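PDB 3IBS: VWFA domain-containing protein from Bacteroides thetaiotaomicron, which is of unknown function but carries, in this fragment of a longer probable membrane protein, a magnesium-binding von Willebrand factor type A domain. Local coordinates for residues E130-A135 with Q182-D187; I191-D196 with Q202-Q207; F63-I68 with P84-K89; A114-T119 with Q207-M212. One frame throughout, in Å; residues are numbered along the deposited sequence.

Interaction 1. Residues E130-A135 with Q182-D187; sequences EAAKAA and QEIAKD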
loop_
_atom_site.group_PDB
_atom_site.type_symbol
_atom_site.label_atom_id
_atom_site.label_comp_id
_atom_site.label_asym_id
_atom_site.label_seq_id
_atom_site.Cartn_x
_atom_site.Cartn_y
_atom_site.Cartn_z
ATOM N N GLU A 130 10.218 -28.913 13.641
ATOM C CA GLU A 130 10.728 -29.771 14.710
ATOM C C GLU A 130 9.918 -29.569 15.990
ATOM O O GLU A 130 9.528 -30.532 16.654
ATOM C CB GLU A 130 12.198 -29.444 14.992
ATOM C CG GLU A 130 13.156 -29.604 13.763
ATOM C CD GLU A 130 13.462 -28.283 13.001
ATOM O OE1 GLU A 130 12.508 -27.513 12.608
ATOM O OE2 GLU A 130 14.688 -28.041 12.785
ATOM N N ALA A 131 9.660 -28.306 16.336
ATOM C CA ALA A 131 8.844 -27.988 17.496
ATOM C C ALA A 131 7.444 -28.610 17.391
ATOM O O ALA A 131 6.917 -29.151 18.377
ATOM C CB ALA A 131 8.748 -26.478 17.680
ATOM N N ALA A 132 6.846 -28.540 16.204
ATOM C CA ALA A 132 5.492 -29.075 15.992
ATOM C C ALA A 132 5.470 -30.599 16.083
ATOM O O ALA A 132 4.527 -31.187 16.620
ATOM C CB ALA A 132 4.915 -28.618 14.645
ATOM N N LYS A 133 6.507 -31.228 15.545
ATOM C CA LYS A 133 6.660 -32.666 15.631
ATOM C C LYS A 133 6.792 -33.095 17.110
ATOM O O LYS A 133 6.099 -34.037 17.552
ATOM C CB LYS A 133 7.863 -33.119 14.784
ATOM C CG LYS A 133 8.220 -34.622 14.857
ATOM C CD LYS A 133 9.155 -34.984 13.674
ATOM C CE LYS A 133 10.517 -34.243 13.771
ATOM N NZ LYS A 133 10.930 -33.569 12.490
ATOM N N ALA A 134 7.653 -32.408 17.867
ATOM C CA ALA A 134 7.810 -32.702 19.314
ATOM C C ALA A 134 6.503 -32.509 20.099
ATOM O O ALA A 134 6.220 -33.279 21.007
ATOM C CB ALA A 134 8.957 -31.886 19.936
ATOM N N ALA A 135 5.690 -31.507 19.733
ATOM C CA ALA A 135 4.366 -31.336 20.362
ATOM C C ALA A 135 3.485 -32.529 20.037
ATOM O O ALA A 135 2.823 -33.089 20.931
ATOM C CB ALA A 135 3.679 -30.020 19.921
ATOM N N GLN A 182 1.844 -24.920 6.065
ATOM C CA GLN A 182 1.393 -26.282 5.799
ATOM C C GLN A 182 2.310 -27.358 6.369
ATOM O O GLN A 182 1.814 -28.342 6.886
ATOM C CB GLN A 182 1.144 -26.507 4.311
ATOM C CG GLN A 182 -0.117 -25.790 3.801
ATOM C CD GLN A 182 -0.164 -25.720 2.277
ATOM O OE1 GLN A 182 0.859 -25.551 1.619
ATOM N NE2 GLN A 182 -1.354 -25.827 1.721
ATOM N N GLU A 183 3.629 -27.160 6.286
ATOM C CA GLU A 183 4.609 -28.125 6.828
ATOM C C GLU A 183 4.427 -28.250 8.338
ATOM O O GLU A 183 4.463 -29.372 8.890
ATOM C CB GLU A 183 6.048 -27.688 6.541
ATOM C CG GLU A 183 6.456 -27.780 5.054
ATOM C CD GLU A 183 7.915 -27.384 4.791
ATOM O OE1 GLU A 183 8.678 -27.198 5.757
ATOM O OE2 GLU A 183 8.303 -27.277 3.601
ATOM N N ILE A 184 4.253 -27.093 8.993
ATOM C CA ILE A 184 4.097 -27.035 10.447
ATOM C C ILE A 184 2.847 -27.817 10.863
ATOM O O ILE A 184 2.906 -28.625 11.789
ATOM C CB ILE A 184 4.051 -25.572 10.980
ATOM C CG1 ILE A 184 5.366 -24.858 10.648
ATOM C CG2 ILE A 184 3.761 -25.536 12.517
ATOM C CD1 ILE A 184 5.309 -23.318 10.723
ATOM N N ALA A 185 1.722 -27.562 10.187
ATOM C CA ALA A 185 0.461 -28.221 10.534
ATOM C C ALA A 185 0.504 -29.720 10.252
ATOM O O ALA A 185 -0.053 -30.521 11.018
ATOM C CB ALA A 185 -0.693 -27.586 9.795
ATOM N N LYS A 186 1.117 -30.101 9.127
ATOM C CA LYS A 186 1.228 -31.523 8.797
ATOM C C LYS A 186 1.985 -32.320 9.877
ATOM O O LYS A 186 1.467 -33.307 10.416
ATOM C CB LYS A 186 1.860 -31.754 7.423
ATOM C CG LYS A 186 1.772 -33.257 7.002
ATOM C CD LYS A 186 2.163 -33.456 5.569
ATOM C CE LYS A 186 2.135 -34.931 5.186
ATOM N NZ LYS A 186 2.674 -35.140 3.815
ATOM N N ASP A 187 3.202 -31.880 10.185
ATOM C CA ASP A 187 4.039 -32.549 11.165
ATOM C C ASP A 187 3.479 -32.414 12.579
ATOM O O ASP A 187 3.740 -33.257 13.432
ATOM C CB ASP A 187 5.467 -32.018 11.093
ATOM C CG ASP A 187 6.191 -32.445 9.807
ATOM O OD1 ASP A 187 5.556 -33.005 8.871
ATOM O OD2 ASP A 187 7.407 -32.215 9.738
#
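Ala132 and Ile184 bring helices 128-136 and 178-187 together, two neighbours on one face of the domain's sheet. The segments run nearly parallel, 19° apart, and their axes close to 8.2 Å, a close spacing consistent with the small side chain of Ala132 at the interface. Its CB points at the other helix and rests 3.5 Å from Ile184 O. It also lies 3.9 Å from Ile184 CG2, the gamma methyl that sits anti to the backbone N. The longer CG1 branch of Ile184 stands beside that N instead (chi1 -61°), and this side chain also packs on Ile98 and Val144, tying the pair of helices to helix 94-102 and to the sheet. Next to Ala132 on its helix, and one turn past Ile184 on the other, backbone takes over: Lys133 CA lies 3.7 Å from Asp187 O. The exposed Lys133 chain runs outward from there and bends near its end, leaving NZ 4.7 Å from Asp187 OD2, too far for a salt bridge. No hydrogen bond crosses between the segments. The contact is therefore van der Waals packing of methyl against methyl and carbonyl, with the opposite charges at its exposed border likely to add only a mild, solvent-weakened attraction.

Interaction 2. Residues I191-D196 with Q202-Q207; sequences IYVRVD and QKAISQ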
loop_
_atom_site.group_PDB
_atom_site.type_symbol
_atom_site.label_atom_id
_atom_site.label_comp_id
_atom_site.label_asym_id
_atom_site.label_seq_id
_atom_site.Cartn_x
_atom_site.Cartn_y
_atom_site.Cartn_z
ATOM N N ILE A 191 -4.517 -29.073 11.411
ATOM C CA ILE A 191 -4.977 -28.670 10.092
ATOM C C ILE A 191 -4.351 -27.339 9.703
ATOM O O ILE A 191 -3.952 -26.574 10.563
ATOM C CB ILE A 191 -6.514 -28.558 10.022
ATOM C CG1 ILE A 191 -7.034 -27.465 10.973
ATOM C CG2 ILE A 191 -7.169 -29.941 10.226
ATOM C CD1 ILE A 191 -8.510 -27.090 10.762
ATOM N N TYR A 192 -4.256 -27.092 8.396
ATOM C CA TYR A 192 -3.900 -25.783 7.882
ATOM C C TYR A 192 -5.146 -25.188 7.223
ATOM O O TYR A 192 -5.843 -25.860 6.456
ATOM C CB TYR A 192 -2.747 -25.827 6.853
ATOM C CG TYR A 192 -2.637 -24.504 6.131
ATOM C CD1 TYR A 192 -2.120 -23.390 6.786
ATOM C CD2 TYR A 192 -3.138 -24.339 4.826
ATOM C CE1 TYR A 192 -2.069 -22.146 6.172
ATOM C CE2 TYR A 192 -3.084 -23.081 4.187
ATOM C CZ TYR A 192 -2.540 -21.994 4.884
ATOM O OH TYR A 192 -2.454 -20.741 4.313
ATOM N N VAL A 193 -5.421 -23.924 7.519
ATOM C CA VAL A 193 -6.468 -23.214 6.807
ATOM C C VAL A 193 -6.021 -21.781 6.573
ATOM O O VAL A 193 -5.347 -21.166 7.436
ATOM C CB VAL A 193 -7.868 -23.335 7.496
ATOM C CG1 VAL A 193 -7.847 -22.818 8.936
ATOM C CG2 VAL A 193 -8.991 -22.640 6.649
ATOM N N ARG A 194 -6.341 -21.275 5.388
ATOM C CA ARG A 194 -6.066 -19.896 5.075
ATOM C C ARG A 194 -7.192 -19.020 5.598
ATOM O O ARG A 194 -8.380 -19.313 5.424
ATOM C CB ARG A 194 -5.892 -19.683 3.568
ATOM C CG ARG A 194 -5.345 -18.292 3.206
ATOM C CD ARG A 194 -5.362 -18.100 1.711
ATOM N NE ARG A 194 -4.970 -16.752 1.295
ATOM C CZ ARG A 194 -5.798 -15.848 0.760
ATOM N NH1 ARG A 194 -7.095 -16.124 0.606
ATOM N NH2 ARG A 194 -5.337 -14.655 0.396
ATOM N N VAL A 195 -6.811 -17.932 6.237
ATOM C CA VAL A 195 -7.786 -17.001 6.732
ATOM C C VAL A 195 -8.043 -16.011 5.575
ATOM O O VAL A 195 -7.104 -15.480 4.997
ATOM C CB VAL A 195 -7.286 -16.291 8.007
ATOM C CG1 VAL A 195 -8.255 -15.198 8.451
ATOM C CG2 VAL A 195 -7.066 -17.304 9.146
ATOM N N ASP A 196 -9.303 -15.836 5.203
ATOM C CA ASP A 196 -9.707 -14.744 4.302
ATOM C C ASP A 196 -10.802 -13.895 4.984
ATOM O O ASP A 196 -10.926 -13.923 6.205
ATOM C CB ASP A 196 -10.155 -15.294 2.944
ATOM C CG ASP A 196 -11.322 -16.266 3.056
ATOM O OD1 ASP A 196 -12.084 -16.204 4.053
ATOM O OD2 ASP A 196 -11.479 -17.098 2.134
ATOM N N GLN A 202 -12.461 -19.660 10.961
ATOM C CA GLN A 202 -12.917 -19.794 12.343
ATOM C C GLN A 202 -13.758 -21.055 12.508
ATOM O O GLN A 202 -13.614 -21.785 13.491
ATOM C CB GLN A 202 -13.713 -18.563 12.797
ATOM C CG GLN A 202 -14.232 -18.661 14.255
ATOM C CD GLN A 202 -15.662 -19.166 14.326
ATOM O OE1 GLN A 202 -16.522 -18.673 13.608
ATOM N NE2 GLN A 202 -15.925 -20.142 15.198
ATOM N N LYS A 203 -14.635 -21.303 11.544
ATOM C CA LYS A 203 -15.521 -22.443 11.641
ATOM C C LYS A 203 -14.769 -23.753 11.424
ATOM O O LYS A 203 -15.059 -24.738 12.090
ATOM C CB LYS A 203 -16.682 -22.309 10.671
ATOM C CG LYS A 203 -17.757 -21.336 11.136
ATOM C CD LYS A 203 -18.891 -21.330 10.153
ATOM C CE LYS A 203 -18.377 -20.938 8.777
ATOM N NZ LYS A 203 -19.142 -21.614 7.707
ATOM N N ALA A 204 -13.804 -23.756 10.506
ATOM C CA ALA A 204 -12.965 -24.927 10.313
ATOM C C ALA A 204 -12.208 -25.287 11.598
ATOM O O ALA A 204 -12.199 -26.446 12.003
ATOM C CB ALA A 204 -12.008 -24.742 9.137
ATOM N N ILE A 205 -11.590 -24.303 12.247
ATOM C CA ILE A 205 -10.802 -24.587 13.427
ATOM C C ILE A 205 -11.702 -24.974 14.605
ATOM O O ILE A 205 -11.391 -25.917 15.318
ATOM C CB ILE A 205 -9.773 -23.449 13.769
ATOM C CG1 ILE A 205 -8.666 -23.962 14.709
ATOM C CG2 ILE A 205 -10.450 -22.235 14.373
ATOM C CD1 ILE A 205 -7.840 -25.144 14.134
ATOM N N SER A 206 -12.836 -24.294 14.780
ATOM C CA SER A 206 -13.764 -24.672 15.849
ATOM C C SER A 206 -14.304 -26.096 15.643
ATOM O O SER A 206 -14.564 -26.816 16.614
ATOM C CB SER A 206 -14.911 -23.661 15.991
ATOM O OG SER A 206 -14.451 -22.448 16.592
ATOM N N GLN A 207 -14.449 -26.497 14.381
ATOM C CA GLN A 207 -14.870 -27.843 14.037
ATOM C C GLN A 207 -13.810 -28.845 14.458
ATOM O O GLN A 207 -14.129 -29.887 15.022
ATOM C CB GLN A 207 -15.150 -27.952 12.525
ATOM C CG GLN A 207 -15.380 -29.379 11.993
ATOM C CD GLN A 207 -16.467 -30.130 12.757
ATOM O OE1 GLN A 207 -16.253 -31.256 13.234
ATOM N NE2 GLN A 207 -17.637 -29.503 12.894
#
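Ile191 and Ile205 meet by their delta methyls, and the first torsions put them there. In Ile191, CG1 stands between the backbone N and the carbonyl carbon (chi1 63°), and CD1 extends from it towards helix 200-214. In Ile205 the CG1 branch is anti to the backbone N (chi1 -161°), which carries CD1 back to the strand although the CB starts off to one side. The two chains cross obliquely: Ile205 CD1 lies 4.0 Å from Ile191 CD1 and equally far from Ile191 CG1. The same Ile191 CD1 sits 3.9 Å from Ala204 O, over the helix backbone. Two residues along the strand, Val193 sends CG2 to Ala204 CB, a looser touch at 4.4 Å.

This is a beta-alpha unit, the edge strand 191-195 followed after a short connection by the domain's last helix, which returns at 160° to the strand with the axes 9.1 Å apart. Tyr192 projects to the other side of the sheet and packs on helix 178-187, while Ile205 also packs on Leu44 of helix 33-46. Within the helix, Gln202 NE2 donates to Ser206 OG at 3.1 Å. Across to the strand there is no hydrogen bond: what joins the two is van der Waals packing, methyl on methyl and methyl on a backbone carbonyl, with no directional bond between them.

Interaction 3. Residues F63-I68 with P84-K89; sequences FTQLPI and PSLISK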
loop_
_atom_site.group_PDB
_atom_site.type_symbol
_atom_site.label_atom_id
_atom_site.label_comp_id
_atom_site.label_asym_id
_atom_site.label_seq_id
_atom_site.Cartn_x
_atom_site.Cartn_y
_atom_site.Cartn_z
ATOM N N PHE A 63 6.067 -14.826 24.404
ATOM C CA PHE A 63 5.692 -14.851 25.805
ATOM C C PHE A 63 4.223 -15.186 26.021
ATOM O O PHE A 63 3.406 -15.062 25.108
ATOM C CB PHE A 63 6.145 -13.568 26.547
ATOM C CG PHE A 63 5.265 -12.359 26.334
ATOM C CD1 PHE A 63 4.104 -12.169 27.098
ATOM C CD2 PHE A 63 5.632 -11.370 25.424
ATOM C CE1 PHE A 63 3.291 -11.016 26.922
ATOM C CE2 PHE A 63 4.831 -10.219 25.241
ATOM C CZ PHE A 63 3.662 -10.045 25.990
ATOM N N THR A 64 3.912 -15.622 27.235
ATOM C CA THR A 64 2.565 -15.970 27.627
ATOM C C THR A 64 1.739 -14.726 27.864
ATOM O O THR A 64 2.041 -13.932 28.766
ATOM C CB THR A 64 2.582 -16.801 28.933
ATOM O OG1 THR A 64 3.297 -18.026 28.692
ATOM C CG2 THR A 64 1.130 -17.121 29.392
ATOM N N GLN A 65 0.688 -14.564 27.079
ATOM C CA GLN A 65 -0.201 -13.399 27.210
ATOM C C GLN A 65 -1.317 -13.768 28.159
ATOM O O GLN A 65 -1.694 -12.983 28.998
ATOM C CB GLN A 65 -0.755 -12.954 25.839
ATOM C CG GLN A 65 -1.953 -11.932 25.869
ATOM C CD GLN A 65 -1.506 -10.514 26.199
ATOM O OE1 GLN A 65 -0.301 -10.245 26.333
ATOM N NE2 GLN A 65 -2.468 -9.594 26.330
ATOM N N LEU A 66 -1.818 -14.988 28.038
ATOM C CA LEU A 66 -2.901 -15.482 28.882
ATOM C C LEU A 66 -2.579 -16.911 29.333
ATOM O O LEU A 66 -2.484 -17.807 28.505
ATOM C CB LEU A 66 -4.232 -15.435 28.123
ATOM C CG LEU A 66 -5.465 -16.015 28.829
ATOM C CD1 LEU A 66 -6.013 -15.032 29.900
ATOM C CD2 LEU A 66 -6.528 -16.378 27.809
ATOM N N PRO A 67 -2.395 -17.122 30.653
ATOM C CA PRO A 67 -2.206 -18.476 31.181
ATOM C C PRO A 67 -3.496 -19.243 31.004
ATOM O O PRO A 67 -4.594 -18.643 31.007
ATOM C CB PRO A 67 -1.881 -18.251 32.680
ATOM C CG PRO A 67 -1.376 -16.823 32.738
ATOM C CD PRO A 67 -2.263 -16.103 31.712
ATOM N N ILE A 68 -3.354 -20.549 30.788
ATOM C CA ILE A 68 -4.476 -21.419 30.470
ATOM C C ILE A 68 -5.593 -21.276 31.512
ATOM O O ILE A 68 -5.343 -21.366 32.720
ATOM C CB ILE A 68 -3.998 -22.890 30.309
ATOM C CG1 ILE A 68 -5.140 -23.764 29.800
ATOM C CG2 ILE A 68 -3.411 -23.458 31.624
ATOM C CD1 ILE A 68 -4.727 -24.752 28.705
ATOM N N PRO A 84 1.451 -5.148 18.423
ATOM C CA PRO A 84 2.869 -5.417 18.158
ATOM C C PRO A 84 3.841 -4.786 19.162
ATOM O O PRO A 84 4.931 -5.304 19.361
ATOM C CB PRO A 84 3.079 -4.803 16.761
ATOM C CG PRO A 84 1.732 -4.958 16.115
ATOM C CD PRO A 84 0.777 -4.596 17.227
ATOM N N SER A 85 3.461 -3.667 19.770
ATOM C CA SER A 85 4.327 -3.004 20.756
ATOM C C SER A 85 4.569 -3.852 22.021
ATOM O O SER A 85 5.494 -3.574 22.780
ATOM C CB SER A 85 3.772 -1.631 21.114
ATOM O OG SER A 85 2.475 -1.774 21.650
ATOM N N LEU A 86 3.778 -4.905 22.236
ATOM C CA LEU A 86 4.089 -5.845 23.330
ATOM C C LEU A 86 5.487 -6.480 23.203
ATOM O O LEU A 86 6.091 -6.843 24.203
ATOM C CB LEU A 86 3.032 -6.953 23.431
ATOM C CG LEU A 86 1.633 -6.494 23.824
ATOM C CD1 LEU A 86 0.690 -7.699 23.742
ATOM C CD2 LEU A 86 1.635 -5.823 25.225
ATOM N N ILE A 87 5.970 -6.648 21.970
ATOM C CA ILE A 87 7.304 -7.226 21.724
ATOM C C ILE A 87 8.073 -6.355 20.739
ATOM O O ILE A 87 7.655 -6.183 19.594
ATOM C CB ILE A 87 7.218 -8.668 21.147
ATOM C CG1 ILE A 87 6.452 -9.598 22.094
ATOM C CG2 ILE A 87 8.634 -9.229 20.844
ATOM C CD1 ILE A 87 6.091 -10.930 21.476
ATOM N N SER A 88 9.211 -5.820 21.169
ATOM C CA SER A 88 10.023 -4.977 20.275
ATOM C C SER A 88 10.980 -5.758 19.356
ATOM O O SER A 88 11.164 -5.376 18.212
ATOM C CB SER A 88 10.778 -3.901 21.058
ATOM O OG SER A 88 11.497 -4.493 22.118
ATOM N N LYS A 89 11.581 -6.838 19.848
ATOM C CA LYS A 89 12.444 -7.690 19.022
ATOM C C LYS A 89 11.665 -8.294 17.850
ATOM O O LYS A 89 10.666 -8.998 18.049
ATOM C CB LYS A 89 13.052 -8.802 19.875
ATOM C CG LYS A 89 13.861 -9.821 19.104
ATOM C CD LYS A 89 14.657 -10.709 20.038
ATOM C CE LYS A 89 15.383 -11.815 19.283
ATOM N NZ LYS A 89 16.265 -12.599 20.211
#
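Near the metal-ion-dependent adhesion site of this vWA domain, Phe63 packs against Leu86, at the end of a short 3-10 turn, and Ile87 just after it. The side chain of Ile87 is about 8 Å from that of Ser21, a magnesium ligand, and about 11 Å from the bound magnesium, so the contact lies near the site without forming part of it. Ile87 meets the ring at its edge: CG1 lies near the ring plane, 3.6 Å from Phe63 CE2. Leu86 crosses the Phe63 side chain at about a right angle, its CB 4.1 Å from Phe63 CZ. The ring gets there because Phe63 CG sits between the backbone N and the carbonyl carbon (chi1 79°). Replacing Phe63 with an alanine would probably open a gap beside Ile87 and Leu86 and let this loop shift. Gln65 bends at chi2 and brings OE1 to 3.8 Å from Leu86 CD1, while its NE2 is hydrogen-bonded to Phe78 O. Gln65 and Leu66 both face Met55, forming a classic beta bulge in edge strand 62-69. That strand pairs antiparallel with strand 52-58, where Val57 touches Phe63; the connection carrying Leu86 and Ile87 links helices 72-80 and 94-102 and also packs on Ile20.

Interaction 4. Residues A114-T119 with Q207-M212; sequences AIIVIT and QEISKM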
loop_
_atom_site.group_PDB
_atom_site.type_symbol
_atom_site.label_atom_id
_atom_site.label_comp_id
_atom_site.label_asym_id
_atom_site.label_seq_id
_atom_site.Cartn_x
_atom_site.Cartn_y
_atom_site.Cartn_z
ATOM N N ALA A 114 -4.638 -28.806 21.916
ATOM C CA ALA A 114 -4.292 -28.216 20.624
ATOM C C ALA A 114 -3.505 -26.922 20.789
ATOM O O ALA A 114 -3.741 -26.147 21.738
ATOM C CB ALA A 114 -5.553 -27.957 19.806
ATOM N N ILE A 115 -2.553 -26.710 19.877
ATOM C CA ILE A 115 -1.864 -25.433 19.737
ATOM C C ILE A 115 -2.304 -24.872 18.401
ATOM O O ILE A 115 -2.254 -25.592 17.402
ATOM C CB ILE A 115 -0.312 -25.590 19.751
ATOM C CG1 ILE A 115 0.149 -26.168 21.092
ATOM C CG2 ILE A 115 0.361 -24.235 19.430
ATOM C CD1 ILE A 115 1.649 -26.572 21.121
ATOM N N ILE A 116 -2.768 -23.622 18.388
ATOM C CA ILE A 116 -3.249 -22.995 17.151
ATOM C C ILE A 116 -2.377 -21.801 16.863
ATOM O O ILE A 116 -2.457 -20.801 17.580
ATOM C CB ILE A 116 -4.716 -22.562 17.254
ATOM C CG1 ILE A 116 -5.597 -23.786 17.511
ATOM C CG2 ILE A 116 -5.172 -21.849 15.962
ATOM C CD1 ILE A 116 -6.956 -23.394 17.880
ATOM N N VAL A 117 -1.506 -21.945 15.853
ATOM C CA VAL A 117 -0.584 -20.903 15.448
ATOM C C VAL A 117 -1.303 -20.055 14.412
ATOM O O VAL A 117 -1.852 -20.584 13.434
ATOM C CB VAL A 117 0.725 -21.498 14.810
ATOM C CG1 VAL A 117 1.730 -20.391 14.458
ATOM C CG2 VAL A 117 1.368 -22.509 15.756
ATOM N N ILE A 118 -1.344 -18.751 14.651
ATOM C CA ILE A 118 -1.947 -17.818 13.701
ATOM C C ILE A 118 -0.892 -16.827 13.202
ATOM O O ILE A 118 -0.372 -16.015 13.978
ATOM C CB ILE A 118 -3.112 -17.054 14.333
ATOM C CG1 ILE A 118 -4.123 -18.061 14.921
ATOM C CG2 ILE A 118 -3.761 -16.142 13.301
ATOM C CD1 ILE A 118 -5.343 -17.411 15.746
ATOM N N THR A 119 -0.560 -16.893 11.918
ATOM C CA THR A 119 0.645 -16.198 11.432
ATOM C C THR A 119 0.597 -16.013 9.908
ATOM O O THR A 119 -0.179 -16.666 9.231
ATOM C CB THR A 119 1.935 -16.998 11.841
ATOM O OG1 THR A 119 3.128 -16.291 11.456
ATOM C CG2 THR A 119 1.928 -18.414 11.210
ATOM N N GLN A 207 -14.449 -26.497 14.381
ATOM C CA GLN A 207 -14.870 -27.843 14.037
ATOM C C GLN A 207 -13.810 -28.845 14.458
ATOM O O GLN A 207 -14.129 -29.887 15.022
ATOM C CB GLN A 207 -15.150 -27.952 12.525
ATOM C CG GLN A 207 -15.380 -29.379 11.993
ATOM C CD GLN A 207 -16.467 -30.130 12.757
ATOM O OE1 GLN A 207 -16.253 -31.256 13.234
ATOM N NE2 GLN A 207 -17.637 -29.503 12.894
ATOM N N GLU A 208 -12.550 -28.515 14.173
ATOM C CA GLU A 208 -11.411 -29.363 14.531
ATOM C C GLU A 208 -11.322 -29.533 16.046
ATOM O O GLU A 208 -11.103 -30.645 16.544
ATOM C CB GLU A 208 -10.115 -28.773 13.962
ATOM C CG GLU A 208 -8.839 -29.475 14.401
ATOM C CD GLU A 208 -8.704 -30.898 13.865
ATOM O OE1 GLU A 208 -9.440 -31.269 12.922
ATOM O OE2 GLU A 208 -7.847 -31.647 14.391
ATOM N N ILE A 209 -11.480 -28.426 16.772
ATOM C CA ILE A 209 -11.499 -28.453 18.238
ATOM C C ILE A 209 -12.642 -29.342 18.766
ATOM O O ILE A 209 -12.407 -30.193 19.638
ATOM C CB ILE A 209 -11.578 -27.037 18.838
ATOM C CG1 ILE A 209 -10.288 -26.255 18.537
ATOM C CG2 ILE A 209 -11.804 -27.091 20.364
ATOM C CD1 ILE A 209 -10.450 -24.746 18.664
ATOM N N SER A 210 -13.854 -29.161 18.224
ATOM C CA SER A 210 -15.016 -30.005 18.571
ATOM C C SER A 210 -14.808 -31.491 18.296
ATOM O O SER A 210 -15.250 -32.334 19.071
ATOM C CB SER A 210 -16.273 -29.550 17.825
ATOM O OG SER A 210 -16.661 -28.262 18.257
ATOM N N LYS A 211 -14.166 -31.790 17.171
ATOM C CA LYS A 211 -13.848 -33.158 16.757
ATOM C C LYS A 211 -12.863 -33.806 17.744
ATOM O O LYS A 211 -13.002 -34.976 18.108
ATOM C CB LYS A 211 -13.281 -33.115 15.333
ATOM C CG LYS A 211 -12.877 -34.435 14.700
ATOM C CD LYS A 211 -12.417 -34.150 13.271
ATOM C CE LYS A 211 -11.053 -34.773 12.971
ATOM N NZ LYS A 211 -11.126 -36.231 12.735
HETATM N N MSE A 212 -11.889 -33.019 18.191
HETATM C CA MSE A 212 -10.910 -33.458 19.176
HETATM C C MSE A 212 -11.561 -33.762 20.532
HETATM O O MSE A 212 -11.248 -34.780 21.166
HETATM C CB MSE A 212 -9.813 -32.396 19.312
HETATM C CG MSE A 212 -8.667 -32.788 20.201
HETATM SE SE MSE A 212 -7.324 -31.384 20.232
HETATM C CE MSE A 212 -8.378 -29.916 20.992
#
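This is buried apolar packing of a helix on a strand in the interior of the vWA fold, a Rossmann-like sheet with helices on both faces. Strand 113-119 lies inside the six-stranded sheet, between strands 13-19 and 140-147, and helix 200-214 covers the start of it. Ala114 and Ile116 both direct their CB towards that helix, whereas Ile115 projects to the opposite face and packs on helix 94-102. Ile116 and Ile209 cross at about a right angle and touch through their last methyls, with CD1 of Ile116 3.8 Å from CD1 of Ile209. In both isoleucines CG1 lies anti to the carbonyl carbon, and the extended second torsion carries CD1 well clear of the backbone; for Ile209 this brings the methyl to a strand that its CB does not directly face. Val14 and Leu44 each touch both isoleucines, so strand 13-19 and helix 33-46 close the same apolar cluster. Nothing polar bridges the two segments. One turn along the helix, Met212, here selenomethionine, takes over: CG is anti to the backbone N, and the chain runs straight until it bends at chi3 (62°). That final bend lays the terminal methyl over Ala114, with Met212 CE 3.6 Å from Ala114 CB and Met212 SE 3.9 Å from that same CB.

How the interactions relate
Interactions 2, 3 and 4 all reach the six-stranded sheet. Interaction 3 comes first along the chain, at edge strand 62-69; interaction 2 lies at the other edge, strand 191-195, their centres about 23 Å apart. Interaction 4, between strand 113-119 and helix 200-214, spans a stretch of chain that contains interactions 1 and 2. It shares that helix and Gln207 with interaction 2, its centre about 8 Å from that of interaction 2, and Ile205 CG1 touches Ile116 CD1 at 3.6 Å. Interaction 1 lies on the sheet face away from helix 200-214. Interactions 1, 2 and 4 thus pack helices on the two faces of one sheet, while interaction 3 joins the edge strand to a loop nearer the magnesium site.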